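Local coordinates for protein uracil-DNA glycosylase (Sulfolobus tokodaii str. 7, PDB 4ZBY) that belongs to the uracil-DNA glycosylase superfamily and carries an iron-sulfur cluster and a bound uracil in separate pockets, at residues 160-165 and 179-184. Residues are numbered along the deposited sequence; the frame is centred on the assembly and turned at random. Where two conformers were deposited one is given.
With URA (uracil), chain C.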
ATOM      1  N   PHE A 160       2.178  -9.819   2.187  1.00 17.62           N
ATOM      2  CA  PHE A 160       1.942 -10.511   0.933  1.00 20.08           C
ATOM      3  C   PHE A 160       2.208  -9.602  -0.253  1.00 18.07           C
ATOM      4  O   PHE A 160       1.393  -8.741  -0.570  1.00 16.51           O
ATOM      5  CB  PHE A 160       0.496 -11.034   0.882  1.00 18.92           C
ATOM      6  CG  PHE A 160       0.292 -12.117  -0.110  1.00 18.39           C
ATOM      7  CD1 PHE A 160       0.095 -13.420   0.313  1.00 20.81           C
ATOM      8  CD2 PHE A 160       0.333 -11.855  -1.480  1.00 20.69           C
ATOM      9  CE1 PHE A 160      -0.057 -14.450  -0.620  1.00 23.07           C
ATOM     10  CE2 PHE A 160       0.176 -12.884  -2.419  1.00 20.98           C
ATOM     11  CZ  PHE A 160      -0.038 -14.167  -1.983  1.00 21.20           C
ATOM     12  N   PRO A 161       3.360  -9.791  -0.919  1.00 17.86           N
ATOM     13  CA  PRO A 161       3.657  -8.916  -2.044  1.00 16.72           C
ATOM     14  C   PRO A 161       2.933  -9.350  -3.311  1.00 17.35           C
ATOM     15  O   PRO A 161       2.833 -10.538  -3.554  1.00 17.71           O
ATOM     16  CB  PRO A 161       5.181  -9.076  -2.230  1.00 17.50           C
ATOM     17  CG  PRO A 161       5.663  -9.763  -0.980  1.00 20.68           C
ATOM     18  CD  PRO A 161       4.516 -10.615  -0.525  1.00 17.94           C
ATOM     19  N   THR A 162       2.449  -8.400  -4.098  1.00 18.06           N
ATOM     20  CA  THR A 162       1.900  -8.683  -5.422  1.00 19.27           C
ATOM     21  C   THR A 162       2.443  -7.700  -6.460  1.00 20.24           C
ATOM     22  O   THR A 162       3.136  -6.739  -6.123  1.00 20.80           O
ATOM     23  CB  THR A 162       0.371  -8.584  -5.436  1.00 24.75           C
ATOM     24  OG1 THR A 162      -0.018  -7.201  -5.459  1.00 24.64           O
ATOM     25  CG2 THR A 162      -0.242  -9.252  -4.196  1.00 23.61           C
ATOM     26  N   TYR A 163       2.122  -7.936  -7.728  1.00 21.46           N
ATOM     27  CA  TYR A 163       2.432  -6.954  -8.754  1.00 23.50           C
ATOM     28  C   TYR A 163       1.546  -5.753  -8.509  1.00 23.37           C
ATOM     29  O   TYR A 163       0.524  -5.852  -7.844  1.00 22.93           O
ATOM     30  CB  TYR A 163       2.213  -7.520 -10.155  1.00 26.66           C
ATOM     31  CG  TYR A 163       3.237  -8.546 -10.583  1.00 28.82           C
ATOM     32  CD1 TYR A 163       4.594  -8.364 -10.317  1.00 29.31           C
ATOM     33  CD2 TYR A 163       2.853  -9.687 -11.270  1.00 32.66           C
ATOM     34  CE1 TYR A 163       5.533  -9.300 -10.712  1.00 31.10           C
ATOM     35  CE2 TYR A 163       3.790 -10.626 -11.679  1.00 31.98           C
ATOM     36  CZ  TYR A 163       5.125 -10.430 -11.392  1.00 33.25           C
ATOM     37  OH  TYR A 163       6.060 -11.365 -11.786  1.00 35.42           O
ATOM     38  N   HIS A 164       1.951  -4.603  -9.013  1.00 21.94           N
ATOM     39  CA  HIS A 164       1.140  -3.424  -8.868  1.00 22.78           C
ATOM     40  C   HIS A 164      -0.034  -3.518  -9.828  1.00 21.72           C
ATOM     41  O   HIS A 164       0.116  -4.014 -10.938  1.00 22.22           O
ATOM     42  CB  HIS A 164       1.993  -2.198  -9.163  1.00 23.27           C
ATOM     43  CG  HIS A 164       1.332  -0.915  -8.818  1.00 22.75           C
ATOM     44  ND1 HIS A 164       0.355  -0.347  -9.608  1.00 23.85           N
ATOM     45  CD2 HIS A 164       1.522  -0.071  -7.777  1.00 27.58           C
ATOM     46  CE1 HIS A 164      -0.034   0.794  -9.065  1.00 27.11           C
ATOM     47  NE2 HIS A 164       0.661   0.983  -7.955  1.00 30.49           N
ATOM     48  N   PRO A 165      -1.203  -3.014  -9.431  1.00 20.64           N
ATOM     49  CA  PRO A 165      -2.386  -3.123 -10.298  1.00 19.98           C
ATOM     50  C   PRO A 165      -2.203  -2.482 -11.670  1.00 22.69           C
ATOM     51  O   PRO A 165      -2.772  -2.956 -12.638  1.00 21.21           O
ATOM     52  CB  PRO A 165      -3.464  -2.378  -9.513  1.00 22.09           C
ATOM     53  CG  PRO A 165      -3.032  -2.465  -8.122  1.00 25.28           C
ATOM     54  CD  PRO A 165      -1.546  -2.498  -8.094  1.00 22.88           C
ATOM     55  N   GLU A 179      -4.965 -11.722  -9.797  1.00 21.95           N
ATOM     56  CA  GLU A 179      -6.220 -12.249  -9.296  1.00 21.89           C
ATOM     57  C   GLU A 179      -5.995 -13.474  -8.433  1.00 22.09           C
ATOM     58  O   GLU A 179      -6.620 -13.626  -7.388  1.00 21.61           O
ATOM     59  CB  GLU A 179      -7.177 -12.551 -10.451  1.00 25.82           C
ATOM     60  CG  GLU A 179      -7.568 -11.276 -11.203  1.00 33.87           C
ATOM     61  CD  GLU A 179      -8.385 -11.521 -12.461  1.00 40.95           C
ATOM     62  OE1 GLU A 179      -8.408 -12.670 -12.954  1.00 43.87           O
ATOM     63  OE2 GLU A 179      -8.994 -10.546 -12.958  1.00 42.26           O
ATOM     64  N   GLU A 180      -5.088 -14.338  -8.870  0.54 20.49           N
ATOM     65  CA  GLU A 180      -4.760 -15.538  -8.116  0.54 23.04           C
ATOM     66  C   GLU A 180      -4.094 -15.158  -6.802  0.54 21.55           C
ATOM     67  O   GLU A 180      -4.338 -15.785  -5.777  0.54 21.62           O
ATOM     68  CB  GLU A 180      -3.854 -16.457  -8.940  0.54 24.42           C
ATOM     69  CG  GLU A 180      -4.564 -17.084 -10.127  0.54 28.03           C
ATOM     70  CD  GLU A 180      -5.783 -17.888  -9.713  0.54 33.04           C
ATOM     71  OE1 GLU A 180      -5.621 -18.855  -8.940  0.54 32.47           O
ATOM     72  OE2 GLU A 180      -6.905 -17.543 -10.145  0.54 35.66           O
ATOM     73  N   ASP A 181      -3.256 -14.127  -6.836  1.00 19.54           N
ATOM     74  CA  ASP A 181      -2.631 -13.618  -5.617  1.00 18.77           C
ATOM     75  C   ASP A 181      -3.711 -13.110  -4.664  1.00 19.62           C
ATOM     76  O   ASP A 181      -3.619 -13.342  -3.466  1.00 17.42           O
ATOM     77  CB  ASP A 181      -1.632 -12.498  -5.900  1.00 20.31           C
ATOM     78  CG  ASP A 181      -0.269 -13.026  -6.309  1.00 21.82           C
ATOM     79  OD1 ASP A 181      -0.072 -14.248  -6.261  1.00 24.83           O
ATOM     80  OD2 ASP A 181       0.598 -12.210  -6.685  1.00 24.59           O
ATOM     81  N   PHE A 182      -4.749 -12.455  -5.193  1.00 20.09           N
ATOM     82  CA  PHE A 182      -5.809 -11.952  -4.321  1.00 17.69           C
ATOM     83  C   PHE A 182      -6.651 -13.102  -3.757  1.00 18.97           C
ATOM     84  O   PHE A 182      -7.130 -13.005  -2.626  1.00 22.28           O
ATOM     85  CB  PHE A 182      -6.681 -10.914  -5.037  1.00 18.46           C
ATOM     86  CG  PHE A 182      -6.214  -9.494  -4.824  1.00 17.92           C
ATOM     87  CD1 PHE A 182      -4.946  -9.108  -5.189  1.00 21.85           C
ATOM     88  CD2 PHE A 182      -7.046  -8.553  -4.234  1.00 20.22           C
ATOM     89  CE1 PHE A 182      -4.501  -7.808  -4.984  1.00 22.17           C
ATOM     90  CE2 PHE A 182      -6.601  -7.245  -4.021  1.00 21.70           C
ATOM     91  CZ  PHE A 182      -5.341  -6.878  -4.384  1.00 18.60           C
ATOM     92  N   LYS A 183      -6.807 -14.186  -4.520  0.60 18.55           N
ATOM     93  CA  LYS A 183      -7.474 -15.391  -4.009  0.60 21.53           C
ATOM     94  C   LYS A 183      -6.712 -15.950  -2.807  0.60 22.27           C
ATOM     95  O   LYS A 183      -7.312 -16.399  -1.825  0.60 21.62           O
ATOM     96  CB  LYS A 183      -7.594 -16.468  -5.098  0.60 24.81           C
ATOM     97  CG  LYS A 183      -8.560 -16.125  -6.233  0.60 29.21           C
ATOM     98  CD  LYS A 183      -8.649 -17.260  -7.265  0.60 33.03           C
ATOM     99  CE  LYS A 183      -9.618 -16.924  -8.403  0.60 32.82           C
ATOM    100  NZ  LYS A 183      -9.630 -17.967  -9.473  0.60 31.36           N
ATOM    101  N   LYS A 184      -5.381 -15.941  -2.893  1.00 22.42           N
ATOM    102  CA  LYS A 184      -4.561 -16.408  -1.786  1.00 21.83           C
ATOM    103  C   LYS A 184      -4.679 -15.490  -0.586  1.00 19.33           C
ATOM    104  O   LYS A 184      -4.693 -15.970   0.557  1.00 20.77           O
ATOM    105  CB  LYS A 184      -3.091 -16.550  -2.210  1.00 19.89           C
ATOM    106  CG  LYS A 184      -2.872 -17.676  -3.208  1.00 23.14           C
ATOM    107  CD  LYS A 184      -1.421 -17.669  -3.715  1.00 29.17           C
ATOM    108  CE  LYS A 184      -1.066 -18.984  -4.395  1.00 34.25           C
ATOM    109  NZ  LYS A 184      -1.856 -19.183  -5.638  1.00 34.80           N
TER
HETATM  110  N1  URA C 202      -0.377   3.985  -7.869  1.00 27.42           N
HETATM  111  C2  URA C 202      -0.021   3.778  -6.582  1.00 24.52           C
HETATM  112  O2  URA C 202       1.023   3.242  -6.259  1.00 22.65           O
HETATM  113  N3  URA C 202      -0.788   4.366  -5.656  1.00 23.73           N
HETATM  114  C4  URA C 202      -1.874   5.134  -5.884  1.00 22.81           C
HETATM  115  O4  URA C 202      -2.524   5.547  -4.939  1.00 20.13           O
HETATM  116  C5  URA C 202      -2.223   5.319  -7.237  1.00 24.48           C
HETATM  117  C6  URA C 202      -1.478   4.736  -8.207  1.00 24.69           C
HETATM  118  O   HOH W   1       0.592 -10.277  -8.546  1.00 29.08           O
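Phe160 reaches from strand 155-162 to helix 172-190, and its ring meets Asp181 and Lys184. CG of Phe160 is anti to the backbone N (chi1 -160°), on the side of the helix. The ring turns its edge to the aspartate, with CE2 3.9 Å from Asp181 CG. Ring and carboxylate planes stand 73° apart. At the ring tip, CZ lies 3.9 Å from Lys184 CB, and the lysine side chain crosses at about a right angle. Pro161 points away, and its side chain touches helix 123-133. Thr162 points to the helix again. Its CG2 packs 3.9 Å from Asp181 CB, and the two side chains run past each other in opposite directions. Thr162 OG1 donates a hydrogen bond to Tyr163 O. No direct hydrogen bond joins the segments, but one water does. It accepts from Tyr163 N (2.9 Å). It donates to Asp181 OD2 (2.7 Å). Asp181 OD1 forms a salt bridge with Arg144, so both oxygens of this buried carboxylate have partners. His164 NE2 donates a nearly straight hydrogen bond to uracil O2 (2.8 Å). His164 ND1 is hydrogen-bonded to Ala166 N, and Phe55 meets the ring. Strand and helix run nearly antiparallel, a helix-on-sheet layer of the alpha/beta uracil-DNA glycosylase fold, with the uracil pocket past the strand's C-terminal end.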